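Local coordinates for protein projannalysin (Methanocaldococcus jannaschii, PDB 4JIX) that is the zymogen of a zinc metallopeptidase, a minigluzincin, and probably hydrolyses peptide bonds once activated, at residues K10-I15 with Y67-E72; N17-S22 with H71-F76; F43-K48 with K79-G84; E90-N93 with E99-E102. The protein carries 1 engineered substitution. All blocks are in the same frame, centred on the assembly; numbering follows the deposited sequence.

Contact 1: residues K10-I15 with Y67-E72; sequences KDIKDI and YIILHE. With ZN (zinc ion), chain C.
Ile69 sends its CD1 methyl from helix 62-78 towards the first turn of helix 12-22, where Ile12 and Ile15 meet it. Ile12 and Ile69 approach at a slant and touch tip to tip, Ile12 CD1 lying 3.8 Å from Ile69 CD1. The CB of Ile12 does not aim at the partner helix. Its CG1 branch, anti to the backbone N (chi1 -169°), carries the terminal methyl closer. Ile15 lies across Ile69 at about a right angle and uses its short branch, with Ile15 CG2 3.8 Å from Ile69 CD1. One methyl thus serves both partners. The nearest backbone atoms of this kind, Ile15 CA and Ile69 CA, are separated by 8.2 Å. Leu50 and Leu52 of strand 49-53 also touch Ile69, so this is part of the core between sheet and helices. Helix 62-78 carries the HExxH motif of the zinc peptidases. Its other side holds His71, whose NE2 binds the zinc ion at 2.1 Å. His75, His83 and a water also bind this metal. Helix 12-22 is capped at its start by Asp11: Lys13 N donates to the anti lone pair of Asp11 OD1 over 3.2 Å, at an N-H...O angle of 156°. Lys10, just before Asp11, forms salt bridges with Glu62 and Glu18.

Contact 2: residues N17-S22 with H71-F76; sequences NEILIS and HELIHF. With ZN (zinc ion), chain C.
Leu73 carries the apolar part of this contact, with Ile19 and Leu20 of helix 12-22 packed on one of its methyls. Leu20 CD2 lies 3.7 Å from Leu73 CD1, the two side chains meeting at a slant. Ile19 comes across at about a right angle, and its branch methyl CG2 is 3.8 Å from Leu73 CD1. The same Ile19 CG2 also reaches down to Leu73 CB, at 4.2 Å. In Leu73, chi1 (-67°, CG anti to the carbonyl carbon) and the extended chi2 (-176°) together place CD1 between Ile19 and Leu20. The nearest CA atoms, Leu20 CA and Leu73 CA, are 7.5 Å apart.

The metal bonds lie on another side of helix 62-78. His75 NE2 binds the zinc ion at 2.1 Å, one helical turn after His71 in the HExxH motif. The two histidine rings meet with their planes at about 70°, and His83 joins them at the metal. Ile112 of the second subunit packs on His71 and Glu72.

Polar bonds tie the edges. His75 ND1 is hydrogen-bonded to Ser80 O. Together with the zinc bond at NE2, this should limit rotation of the ring. Ser22 OG is hydrogen-bonded to Tyr94 OH.

The two helices are therefore joined here by aliphatic carbons, with no polar pair between the two segments. The contact should depend on close fit of aliphatic side chains, while the metal-binding chemistry is kept to a separate side of the same helix.

Contact 3: residues F43-K48 with K79-G84; sequences FSFKTK and KSINHG. With ZN (zinc ion), chain C; SO4 (sulfate ion), chain E.
Phe45 reaches from the turn after strand 41-44 to Lys79, Ser80 and Ile81, in the loop after helix 62-78. Its CB already points that way. CG stands anti to the carbonyl carbon (chi1 -80°), and the ring extends towards the loop. Along one side, CD1 and CE1 run beside a methyl, with Phe45 CE1 3.8 Å from Ile81 CG2. At the far end Phe45 CZ is 3.9 Å from Ser80 N. On the other side Phe45 CE2 meets the backbone at Lys79 CA, also 3.9 Å away. The bent Lys79 chain brings its CD to 4.1 Å from Phe45 CE2. Phe43 CE2 sits over the ring centre, 4.2 Å above the plane of Phe45. An alanine here is likely to leave Ile81 CG2 and the backbone at Lys79 and Ser80 without their apolar cover. Ser44 OG accepts from Thr47 N in an ST motif. Ser44 OG and Thr47 OG1 also donate to a sulfate ion, probably from the crystallisation liquor. Ser80 OG accepts from Asn82 N in an ST turn. That turn leads to His83, whose NE2 binds the zinc ion at 2.1 Å. Lys79 NZ turns to Phe76 O and forms a salt bridge with Glu27.

Contact 4: residues E90-N93 with E99-E102; sequences ELRN and ECDE
The connection between helix 85-91 and helix 97-111 closes here, on the thiol of Cys100 against Leu91 and Arg92. Only a few residues separate the two segments in the chain. Cys100 SG is the meeting point. The fork of Leu91 lies against it, with Leu91 CD2 3.7 Å from Cys100 SG and Leu91 CG 3.8 Å from the same sulfur. Leu91 has CG anti to its backbone N (chi1 -178°), and from CB onwards it heads for the second helix. Arg92 behaves differently. Its CB points away, but the chain bends at chi2 (-53°) and brings the guanidinium back. Arg92 NH1 then stands 3.5 Å from Cys100 SG, the sulfur being at the edge of the guanidinium and near its plane. The firm polar partner of Arg92 NH1 is Phe95 O, in the connecting loop. This bond is likely to keep the guanidinium beside the sulfur. The sulfur therefore has an aliphatic neighbour and a cationic one. The positive charge nearby may ease ionisation of the thiol slightly, though burial would work against it. The nearest CA atoms of the two segments, Leu91 CA and Cys100 CA, are separated by 8.9 Å. Glu99 OE1 is hydrogen-bonded to Ser96 N near the start of the second helix. Helix 62-78 touches both segments: Ile74 touches Leu91 and Glu90, Tyr67 touches Cys100, and Lys77 forms a salt bridge with Glu90.

In the fold
From the N terminus, helix 12-22 takes part first, in contacts 1 and 2. Both close long loops that contain the three-stranded sheet, and both end on helix 62-78, where they share His71 and Glu72. Contact 3 starts inside those loops, after strand 41-44, and ends beyond them, so it crosses both. It ties the edge of the sheet to the loop before helix 85-91. The shared His71, His75 of contact 2 and His83 of contact 3 bind one zinc ion. Contact 4 follows in series as a short local closure of the last two helices. It touches contacts 1 and 2 through helix 62-78 but not contact 3.

Contact 1: residues K10-I15 with Y67-E72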
loop_
_atom_site.group_PDB
_atom_site.type_symbol
_atom_site.label_atom_id
_atom_site.label_comp_id
_atom_site.label_asym_id
_atom_site.label_seq_id
_atom_site.Cartn_x
_atom_site.Cartn_y
_atom_site.Cartn_z
ATOM N N LYS A 10 -0.497 -20.775 -0.413
ATOM C CA LYS A 10 0.849 -21.197 -0.799
ATOM C C LYS A 10 1.813 -20.711 0.274
ATOM O O LYS A 10 1.663 -19.582 0.747
ATOM C CB LYS A 10 1.224 -20.624 -2.185
ATOM C CG LYS A 10 2.493 -21.236 -2.791
ATOM C CD LYS A 10 2.840 -20.662 -4.166
ATOM C CE LYS A 10 2.148 -21.375 -5.309
ATOM N NZ LYS A 10 2.229 -20.599 -6.576
ATOM N N ASP A 11 2.754 -21.562 0.695
ATOM C CA ASP A 11 3.754 -21.198 1.700
ATOM C C ASP A 11 4.599 -20.049 1.169
ATOM O O ASP A 11 4.944 -20.034 -0.018
ATOM C CB ASP A 11 4.633 -22.394 2.061
ATOM C CG ASP A 11 5.349 -22.237 3.387
ATOM O OD1 ASP A 11 6.340 -21.468 3.445
ATOM O OD2 ASP A 11 4.945 -22.916 4.360
ATOM N N ILE A 12 4.888 -19.067 2.031
ATOM C CA ILE A 12 5.656 -17.877 1.674
ATOM C C ILE A 12 7.008 -18.259 1.030
ATOM O O ILE A 12 7.371 -17.655 0.025
ATOM C CB ILE A 12 5.816 -16.913 2.889
ATOM C CG1 ILE A 12 6.378 -15.542 2.469
ATOM C CG2 ILE A 12 6.559 -17.541 4.083
ATOM C CD1 ILE A 12 5.351 -14.684 1.623
ATOM N N LYS A 13 7.688 -19.303 1.545
ATOM C CA LYS A 13 8.970 -19.782 1.014
ATOM C C LYS A 13 8.818 -20.273 -0.433
ATOM O O LYS A 13 9.704 -20.026 -1.248
ATOM C CB LYS A 13 9.573 -20.890 1.905
ATOM C CG LYS A 13 9.589 -20.590 3.417
ATOM C CD LYS A 13 10.459 -19.386 3.834
ATOM C CE LYS A 13 10.039 -18.832 5.176
ATOM N NZ LYS A 13 11.064 -17.924 5.753
ATOM N N ASP A 14 7.674 -20.912 -0.766
ATOM C CA ASP A 14 7.383 -21.389 -2.122
ATOM C C ASP A 14 7.176 -20.220 -3.086
ATOM O O ASP A 14 7.618 -20.310 -4.236
ATOM C CB ASP A 14 6.155 -22.316 -2.139
ATOM C CG ASP A 14 6.318 -23.626 -1.384
ATOM O OD1 ASP A 14 5.282 -24.244 -1.039
ATOM O OD2 ASP A 14 7.476 -24.059 -1.180
ATOM N N ILE A 15 6.507 -19.126 -2.632
ATOM C CA ILE A 15 6.297 -17.938 -3.456
ATOM C C ILE A 15 7.676 -17.328 -3.795
ATOM O O ILE A 15 7.944 -17.007 -4.960
ATOM C CB ILE A 15 5.348 -16.890 -2.786
ATOM C CG1 ILE A 15 3.948 -17.502 -2.462
ATOM C CG2 ILE A 15 5.224 -15.633 -3.664
ATOM C CD1 ILE A 15 3.015 -16.607 -1.543
ATOM N N TYR A 67 3.712 -10.005 -6.168
ATOM C CA TYR A 67 4.082 -8.702 -6.729
ATOM C C TYR A 67 5.110 -7.973 -5.849
ATOM O O TYR A 67 6.052 -7.374 -6.380
ATOM C CB TYR A 67 2.833 -7.807 -6.904
ATOM C CG TYR A 67 3.140 -6.513 -7.638
ATOM C CD1 TYR A 67 3.112 -6.454 -9.031
ATOM C CD2 TYR A 67 3.508 -5.360 -6.940
ATOM C CE1 TYR A 67 3.434 -5.279 -9.713
ATOM C CE2 TYR A 67 3.829 -4.178 -7.612
ATOM C CZ TYR A 67 3.781 -4.143 -8.999
ATOM O OH TYR A 67 4.107 -2.991 -9.675
ATOM N N ILE A 68 4.891 -7.994 -4.520
ATOM C CA ILE A 68 5.731 -7.339 -3.510
ATOM C C ILE A 68 7.136 -7.978 -3.523
ATOM O O ILE A 68 8.131 -7.258 -3.566
ATOM C CB ILE A 68 5.045 -7.445 -2.110
ATOM C CG1 ILE A 68 3.823 -6.490 -1.994
ATOM C CG2 ILE A 68 6.029 -7.211 -0.960
ATOM C CD1 ILE A 68 2.828 -6.897 -0.799
ATOM N N ILE A 69 7.198 -9.321 -3.467
ATOM C CA ILE A 69 8.456 -10.074 -3.465
ATOM C C ILE A 69 9.171 -9.864 -4.803
ATOM O O ILE A 69 10.388 -9.673 -4.805
ATOM C CB ILE A 69 8.224 -11.578 -3.148
ATOM C CG1 ILE A 69 7.685 -11.765 -1.707
ATOM C CG2 ILE A 69 9.516 -12.403 -3.351
ATOM C CD1 ILE A 69 6.950 -13.127 -1.464
ATOM N N LEU A 70 8.422 -9.915 -5.936
ATOM C CA LEU A 70 8.959 -9.674 -7.279
ATOM C C LEU A 70 9.646 -8.309 -7.334
ATOM O O LEU A 70 10.741 -8.212 -7.881
ATOM C CB LEU A 70 7.851 -9.742 -8.346
ATOM C CG LEU A 70 8.260 -9.514 -9.817
ATOM C CD1 LEU A 70 9.177 -10.645 -10.363
ATOM C CD2 LEU A 70 7.026 -9.354 -10.713
ATOM N N HIS A 71 9.020 -7.272 -6.763
ATOM C CA HIS A 71 9.618 -5.930 -6.734
ATOM C C HIS A 71 11.013 -5.970 -6.075
ATOM O O HIS A 71 11.978 -5.484 -6.658
ATOM C CB HIS A 71 8.713 -4.917 -5.985
ATOM C CG HIS A 71 9.261 -3.513 -6.009
ATOM N ND1 HIS A 71 8.821 -2.582 -6.930
ATOM C CD2 HIS A 71 10.230 -2.952 -5.248
ATOM C CE1 HIS A 71 9.503 -1.471 -6.678
ATOM N NE2 HIS A 71 10.394 -1.658 -5.695
ATOM N N GLU A 72 11.109 -6.536 -4.868
ATOM C CA GLU A 72 12.394 -6.579 -4.146
ATOM C C GLU A 72 13.464 -7.384 -4.871
ATOM O O GLU A 72 14.647 -7.036 -4.817
ATOM C CB GLU A 72 12.218 -7.201 -2.751
ATOM C CG GLU A 72 11.077 -6.624 -1.937
ATOM C CD GLU A 72 11.174 -5.142 -1.671
ATOM O OE1 GLU A 72 12.284 -4.576 -1.785
ATOM O OE2 GLU A 72 10.118 -4.535 -1.398
HETATM ZN ZN ZN C . 11.922 -0.353 -5.142
HETATM O O HOH W 1 10.455 0.908 -4.132
#

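Contact 2: residues N17-S22 with H71-F76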
loop_
_atom_site.group_PDB
_atom_site.type_symbol
_atom_site.label_atom_id
_atom_site.label_comp_id
_atom_site.label_asym_id
_atom_site.label_seq_id
_atom_site.Cartn_x
_atom_site.Cartn_y
_atom_site.Cartn_z
ATOM N N ASN A 17 10.750 -18.825 -3.716
ATOM C CA ASN A 17 11.541 -19.735 -4.549
ATOM C C ASN A 17 11.105 -19.723 -6.017
ATOM O O ASN A 17 11.967 -19.750 -6.890
ATOM C CB ASN A 17 11.533 -21.165 -3.981
ATOM C CG ASN A 17 12.324 -21.260 -2.695
ATOM O OD1 ASN A 17 13.136 -20.398 -2.372
ATOM N ND2 ASN A 17 12.096 -22.286 -1.913
ATOM N N GLU A 18 9.793 -19.617 -6.286
ATOM C CA GLU A 18 9.247 -19.555 -7.642
ATOM C C GLU A 18 9.744 -18.294 -8.381
ATOM O O GLU A 18 10.060 -18.363 -9.567
ATOM C CB GLU A 18 7.711 -19.585 -7.599
ATOM C CG GLU A 18 7.144 -20.989 -7.445
ATOM C CD GLU A 18 5.662 -21.108 -7.130
ATOM O OE1 GLU A 18 4.966 -20.067 -7.083
ATOM O OE2 GLU A 18 5.197 -22.253 -6.922
ATOM N N ILE A 19 9.841 -17.160 -7.668
ATOM C CA ILE A 19 10.320 -15.885 -8.228
ATOM C C ILE A 19 11.838 -15.957 -8.458
ATOM O O ILE A 19 12.304 -15.547 -9.522
ATOM C CB ILE A 19 9.895 -14.677 -7.353
ATOM C CG1 ILE A 19 8.355 -14.514 -7.400
ATOM C CG2 ILE A 19 10.590 -13.365 -7.787
ATOM C CD1 ILE A 19 7.726 -13.744 -6.194
ATOM N N LEU A 20 12.600 -16.507 -7.492
ATOM C CA LEU A 20 14.050 -16.695 -7.680
ATOM C C LEU A 20 14.308 -17.561 -8.915
ATOM O O LEU A 20 15.228 -17.268 -9.671
ATOM C CB LEU A 20 14.717 -17.324 -6.445
ATOM C CG LEU A 20 14.711 -16.512 -5.147
ATOM C CD1 LEU A 20 15.052 -17.417 -3.971
ATOM C CD2 LEU A 20 15.717 -15.321 -5.205
ATOM N N ILE A 21 13.462 -18.594 -9.156
ATOM C CA ILE A 21 13.602 -19.464 -10.333
ATOM C C ILE A 21 13.271 -18.666 -11.616
ATOM O O ILE A 21 14.115 -18.627 -12.507
ATOM C CB ILE A 21 12.776 -20.790 -10.231
ATOM C CG1 ILE A 21 13.393 -21.730 -9.164
ATOM C CG2 ILE A 21 12.716 -21.528 -11.601
ATOM C CD1 ILE A 21 12.450 -22.935 -8.647
ATOM N N SER A 22 12.087 -17.984 -11.675
ATOM C CA SER A 22 11.656 -17.229 -12.865
ATOM C C SER A 22 12.621 -16.078 -13.198
ATOM O O SER A 22 12.863 -15.817 -14.376
ATOM C CB SER A 22 10.228 -16.708 -12.708
ATOM O OG SER A 22 10.156 -15.677 -11.734
ATOM N N HIS A 71 9.020 -7.272 -6.763
ATOM C CA HIS A 71 9.618 -5.930 -6.734
ATOM C C HIS A 71 11.013 -5.970 -6.075
ATOM O O HIS A 71 11.978 -5.484 -6.658
ATOM C CB HIS A 71 8.713 -4.917 -5.985
ATOM C CG HIS A 71 9.261 -3.513 -6.009
ATOM N ND1 HIS A 71 8.821 -2.582 -6.930
ATOM C CD2 HIS A 71 10.230 -2.952 -5.248
ATOM C CE1 HIS A 71 9.503 -1.471 -6.678
ATOM N NE2 HIS A 71 10.394 -1.658 -5.695
ATOM N N GLU A 72 11.109 -6.536 -4.868
ATOM C CA GLU A 72 12.394 -6.579 -4.146
ATOM C C GLU A 72 13.464 -7.384 -4.871
ATOM O O GLU A 72 14.647 -7.036 -4.817
ATOM C CB GLU A 72 12.218 -7.201 -2.751
ATOM C CG GLU A 72 11.077 -6.624 -1.937
ATOM C CD GLU A 72 11.174 -5.142 -1.671
ATOM O OE1 GLU A 72 12.284 -4.576 -1.785
ATOM O OE2 GLU A 72 10.118 -4.535 -1.398
ATOM N N LEU A 73 13.051 -8.510 -5.468
ATOM C CA LEU A 73 13.994 -9.415 -6.089
ATOM C C LEU A 73 14.448 -8.915 -7.458
ATOM O O LEU A 73 15.567 -9.239 -7.844
ATOM C CB LEU A 73 13.463 -10.861 -6.111
ATOM C CG LEU A 73 13.322 -11.516 -4.703
ATOM C CD1 LEU A 73 12.880 -12.961 -4.802
ATOM C CD2 LEU A 73 14.644 -11.436 -3.883
ATOM N N ILE A 74 13.657 -8.058 -8.138
ATOM C CA ILE A 74 14.113 -7.423 -9.384
ATOM C C ILE A 74 15.313 -6.517 -9.027
ATOM O O ILE A 74 16.344 -6.609 -9.691
ATOM C CB ILE A 74 12.989 -6.664 -10.152
ATOM C CG1 ILE A 74 12.002 -7.676 -10.790
ATOM C CG2 ILE A 74 13.591 -5.731 -11.251
ATOM C CD1 ILE A 74 10.702 -7.034 -11.261
ATOM N N HIS A 75 15.206 -5.725 -7.927
ATOM C CA HIS A 75 16.307 -4.881 -7.443
ATOM C C HIS A 75 17.569 -5.731 -7.233
ATOM O O HIS A 75 18.651 -5.341 -7.659
ATOM C CB HIS A 75 15.946 -4.189 -6.110
ATOM C CG HIS A 75 15.024 -3.022 -6.238
ATOM N ND1 HIS A 75 15.372 -1.905 -6.974
ATOM C CD2 HIS A 75 13.811 -2.820 -5.679
ATOM C CE1 HIS A 75 14.363 -1.061 -6.843
ATOM N NE2 HIS A 75 13.402 -1.568 -6.075
ATOM N N PHE A 76 17.418 -6.887 -6.570
ATOM C CA PHE A 76 18.538 -7.772 -6.299
ATOM C C PHE A 76 19.133 -8.291 -7.610
ATOM O O PHE A 76 20.358 -8.285 -7.759
ATOM C CB PHE A 76 18.122 -8.934 -5.376
ATOM C CG PHE A 76 19.249 -9.878 -4.997
ATOM C CD1 PHE A 76 19.049 -11.257 -4.984
ATOM C CD2 PHE A 76 20.497 -9.384 -4.607
ATOM C CE1 PHE A 76 20.078 -12.125 -4.603
ATOM C CE2 PHE A 76 21.523 -10.254 -4.221
ATOM C CZ PHE A 76 21.310 -11.619 -4.235
HETATM ZN ZN ZN C . 11.922 -0.353 -5.142
HETATM O O HOH W 1 10.455 0.908 -4.132
#

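Contact 3: residues F43-K48 with K79-G84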
loop_
_atom_site.group_PDB
_atom_site.type_symbol
_atom_site.label_atom_id
_atom_site.label_comp_id
_atom_site.label_asym_id
_atom_site.label_seq_id
_atom_site.Cartn_x
_atom_site.Cartn_y
_atom_site.Cartn_z
ATOM N N PHE A 43 14.666 -5.071 1.078
ATOM C CA PHE A 43 15.741 -5.967 0.698
ATOM C C PHE A 43 17.040 -5.308 1.068
ATOM O O PHE A 43 17.284 -4.164 0.673
ATOM C CB PHE A 43 15.703 -6.321 -0.799
ATOM C CG PHE A 43 16.743 -7.358 -1.138
ATOM C CD1 PHE A 43 16.495 -8.709 -0.923
ATOM C CD2 PHE A 43 18.008 -6.980 -1.586
ATOM C CE1 PHE A 43 17.481 -9.666 -1.177
ATOM C CE2 PHE A 43 18.995 -7.939 -1.828
ATOM C CZ PHE A 43 18.726 -9.273 -1.619
ATOM N N SER A 44 17.892 -6.035 1.799
ATOM C CA SER A 44 19.188 -5.510 2.168
ATOM C C SER A 44 20.266 -6.160 1.315
ATOM O O SER A 44 20.434 -7.368 1.390
ATOM C CB SER A 44 19.457 -5.733 3.656
ATOM O OG SER A 44 20.840 -5.572 3.940
ATOM N N PHE A 45 20.998 -5.375 0.508
ATOM C CA PHE A 45 22.117 -5.897 -0.299
ATOM C C PHE A 45 23.291 -6.312 0.591
ATOM O O PHE A 45 24.038 -7.220 0.230
ATOM C CB PHE A 45 22.610 -4.850 -1.314
ATOM C CG PHE A 45 21.762 -4.756 -2.557
ATOM C CD1 PHE A 45 20.666 -3.899 -2.608
ATOM C CD2 PHE A 45 22.054 -5.529 -3.680
ATOM C CE1 PHE A 45 19.865 -3.827 -3.759
ATOM C CE2 PHE A 45 21.266 -5.442 -4.835
ATOM C CZ PHE A 45 20.188 -4.584 -4.874
ATOM N N LYS A 46 23.443 -5.649 1.745
ATOM C CA LYS A 46 24.528 -5.901 2.703
ATOM C C LYS A 46 24.427 -7.334 3.272
ATOM O O LYS A 46 25.430 -8.055 3.274
ATOM C CB LYS A 46 24.488 -4.848 3.829
ATOM C CG LYS A 46 25.644 -4.933 4.829
ATOM C CD LYS A 46 25.467 -3.906 5.936
ATOM C CE LYS A 46 26.565 -4.003 6.965
ATOM N NZ LYS A 46 26.433 -2.953 8.011
ATOM N N THR A 47 23.217 -7.763 3.696
ATOM C CA THR A 47 23.049 -9.113 4.259
ATOM C C THR A 47 22.301 -10.066 3.323
ATOM O O THR A 47 22.147 -11.238 3.679
ATOM C CB THR A 47 22.336 -9.060 5.618
ATOM O OG1 THR A 47 21.058 -8.447 5.453
ATOM C CG2 THR A 47 23.158 -8.352 6.694
ATOM N N LYS A 48 21.860 -9.590 2.128
ATOM C CA LYS A 48 21.083 -10.381 1.148
ATOM C C LYS A 48 19.833 -10.926 1.853
ATOM O O LYS A 48 19.543 -12.119 1.808
ATOM C CB LYS A 48 21.940 -11.494 0.501
ATOM C CG LYS A 48 22.723 -10.995 -0.705
ATOM C CD LYS A 48 24.117 -11.603 -0.804
ATOM C CE LYS A 48 24.903 -11.066 -1.986
ATOM N NZ LYS A 48 25.171 -9.598 -1.891
ATOM N N LYS A 79 21.010 -5.429 -9.491
ATOM C CA LYS A 79 22.003 -4.802 -8.612
ATOM C C LYS A 79 21.814 -3.268 -8.603
ATOM O O LYS A 79 22.761 -2.502 -8.817
ATOM C CB LYS A 79 23.454 -5.202 -9.003
ATOM C CG LYS A 79 23.716 -6.734 -9.015
ATOM C CD LYS A 79 23.620 -7.365 -7.604
ATOM C CE LYS A 79 23.883 -8.861 -7.562
ATOM N NZ LYS A 79 22.783 -9.646 -8.163
ATOM N N SER A 80 20.562 -2.834 -8.382
ATOM C CA SER A 80 20.221 -1.412 -8.325
ATOM C C SER A 80 19.071 -1.191 -7.381
ATOM O O SER A 80 18.089 -1.922 -7.447
ATOM C CB SER A 80 19.852 -0.879 -9.709
ATOM O OG SER A 80 19.489 0.493 -9.642
ATOM N N ILE A 81 19.181 -0.170 -6.517
ATOM C CA ILE A 81 18.096 0.215 -5.607
ATOM C C ILE A 81 17.086 1.123 -6.353
ATOM O O ILE A 81 16.053 1.480 -5.793
ATOM C CB ILE A 81 18.635 0.900 -4.324
ATOM C CG1 ILE A 81 19.312 2.253 -4.651
ATOM C CG2 ILE A 81 19.557 -0.064 -3.538
ATOM C CD1 ILE A 81 19.478 3.209 -3.450
ATOM N N ASN A 82 17.395 1.497 -7.611
ATOM C CA ASN A 82 16.562 2.399 -8.403
ATOM C C ASN A 82 15.546 1.653 -9.285
ATOM O O ASN A 82 15.600 0.428 -9.416
ATOM C CB ASN A 82 17.444 3.312 -9.264
ATOM C CG ASN A 82 18.382 4.179 -8.452
ATOM O OD1 ASN A 82 18.083 4.565 -7.324
ATOM N ND2 ASN A 82 19.538 4.514 -9.010
ATOM N N HIS A 83 14.593 2.412 -9.833
ATOM C CA HIS A 83 13.541 1.901 -10.709
ATOM C C HIS A 83 13.756 2.477 -12.115
ATOM O O HIS A 83 12.871 3.120 -12.677
ATOM C CB HIS A 83 12.140 2.227 -10.154
ATOM C CG HIS A 83 11.967 1.895 -8.705
ATOM N ND1 HIS A 83 11.831 2.882 -7.755
ATOM C CD2 HIS A 83 11.898 0.691 -8.097
ATOM C CE1 HIS A 83 11.715 2.257 -6.595
ATOM N NE2 HIS A 83 11.753 0.933 -6.755
ATOM N N GLY A 84 14.947 2.271 -12.656
ATOM C CA GLY A 84 15.268 2.757 -13.997
ATOM C C GLY A 84 14.649 1.907 -15.095
ATOM O O GLY A 84 13.781 1.066 -14.833
HETATM ZN ZN ZN C . 11.922 -0.353 -5.142
HETATM S S SO4 E . 20.761 -5.278 7.498
HETATM O O1 SO4 E . 20.277 -6.602 7.103
HETATM O O2 SO4 E . 21.614 -4.728 6.446
HETATM O O3 SO4 E . 19.622 -4.391 7.705
HETATM O O4 SO4 E . 21.518 -5.382 8.746
HETATM O O HOH W 1 10.455 0.908 -4.132
#

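Contact 4: residues E90-N93 with E99-E102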
loop_
_atom_site.group_PDB
_atom_site.type_symbol
_atom_site.label_atom_id
_atom_site.label_comp_id
_atom_site.label_asym_id
_atom_site.label_seq_id
_atom_site.Cartn_x
_atom_site.Cartn_y
_atom_site.Cartn_z
ATOM N N GLU A 90 12.733 -5.804 -16.558
ATOM C CA GLU A 90 12.481 -7.070 -15.858
ATOM C C GLU A 90 11.018 -7.205 -15.477
ATOM O O GLU A 90 10.435 -8.269 -15.672
ATOM C CB GLU A 90 13.346 -7.221 -14.595
ATOM C CG GLU A 90 14.844 -7.217 -14.842
ATOM C CD GLU A 90 15.424 -8.389 -15.615
ATOM O OE1 GLU A 90 14.827 -9.491 -15.586
ATOM O OE2 GLU A 90 16.506 -8.206 -16.219
ATOM N N LEU A 91 10.425 -6.124 -14.945
ATOM C CA LEU A 91 9.036 -6.092 -14.511
ATOM C C LEU A 91 8.064 -6.349 -15.676
ATOM O O LEU A 91 7.071 -7.049 -15.481
ATOM C CB LEU A 91 8.731 -4.736 -13.848
ATOM C CG LEU A 91 7.325 -4.510 -13.279
ATOM C CD1 LEU A 91 6.951 -5.592 -12.252
ATOM C CD2 LEU A 91 7.232 -3.125 -12.642
ATOM N N ARG A 92 8.375 -5.829 -16.877
ATOM C CA ARG A 92 7.519 -5.974 -18.061
ATOM C C ARG A 92 7.401 -7.414 -18.568
ATOM O O ARG A 92 6.469 -7.699 -19.327
ATOM C CB ARG A 92 7.960 -5.044 -19.209
ATOM C CG ARG A 92 7.576 -3.575 -18.982
ATOM C CD ARG A 92 6.094 -3.343 -18.680
ATOM N NE ARG A 92 5.904 -2.020 -18.095
ATOM C CZ ARG A 92 5.651 -1.780 -16.813
ATOM N NH1 ARG A 92 5.468 -2.782 -15.965
ATOM N NH2 ARG A 92 5.529 -0.535 -16.381
ATOM N N ASN A 93 8.297 -8.323 -18.129
ATOM C CA ASN A 93 8.224 -9.744 -18.477
ATOM C C ASN A 93 7.123 -10.418 -17.646
ATOM O O ASN A 93 6.760 -11.555 -17.919
ATOM C CB ASN A 93 9.579 -10.439 -18.243
ATOM C CG ASN A 93 10.677 -10.022 -19.192
ATOM O OD1 ASN A 93 10.457 -9.773 -20.383
ATOM N ND2 ASN A 93 11.897 -9.985 -18.697
ATOM N N GLU A 99 -1.484 -3.371 -15.504
ATOM C CA GLU A 99 -1.559 -4.467 -14.535
ATOM C C GLU A 99 -0.840 -4.096 -13.235
ATOM O O GLU A 99 -1.342 -4.427 -12.164
ATOM C CB GLU A 99 -0.967 -5.754 -15.117
ATOM C CG GLU A 99 -1.893 -6.394 -16.134
ATOM C CD GLU A 99 -1.327 -7.560 -16.919
ATOM O OE1 GLU A 99 -0.084 -7.678 -17.015
ATOM O OE2 GLU A 99 -2.136 -8.331 -17.482
ATOM N N CYS A 100 0.312 -3.399 -13.325
ATOM C CA CYS A 100 1.059 -2.943 -12.147
ATOM C C CYS A 100 0.240 -1.928 -11.356
ATOM O O CYS A 100 0.182 -2.026 -10.136
ATOM C CB CYS A 100 2.412 -2.360 -12.542
ATOM S SG CYS A 100 3.604 -3.598 -13.092
ATOM N N ASP A 101 -0.390 -0.959 -12.044
ATOM C CA ASP A 101 -1.228 0.069 -11.397
ATOM C C ASP A 101 -2.382 -0.590 -10.637
ATOM O O ASP A 101 -2.696 -0.178 -9.515
ATOM C CB ASP A 101 -1.775 1.066 -12.441
ATOM C CG ASP A 101 -0.731 1.985 -13.046
ATOM O OD1 ASP A 101 0.385 2.068 -12.490
ATOM O OD2 ASP A 101 -1.054 2.674 -14.030
ATOM N N GLU A 102 -2.986 -1.633 -11.246
ATOM C CA GLU A 102 -4.105 -2.391 -10.665
ATOM C C GLU A 102 -3.729 -3.099 -9.379
ATOM O O GLU A 102 -4.461 -2.994 -8.397
ATOM C CB GLU A 102 -4.609 -3.460 -11.640
ATOM C CG GLU A 102 -5.457 -2.966 -12.779
ATOM C CD GLU A 102 -6.061 -4.171 -13.470
ATOM O OE1 GLU A 102 -5.310 -4.894 -14.166
ATOM O OE2 GLU A 102 -7.239 -4.477 -13.182
#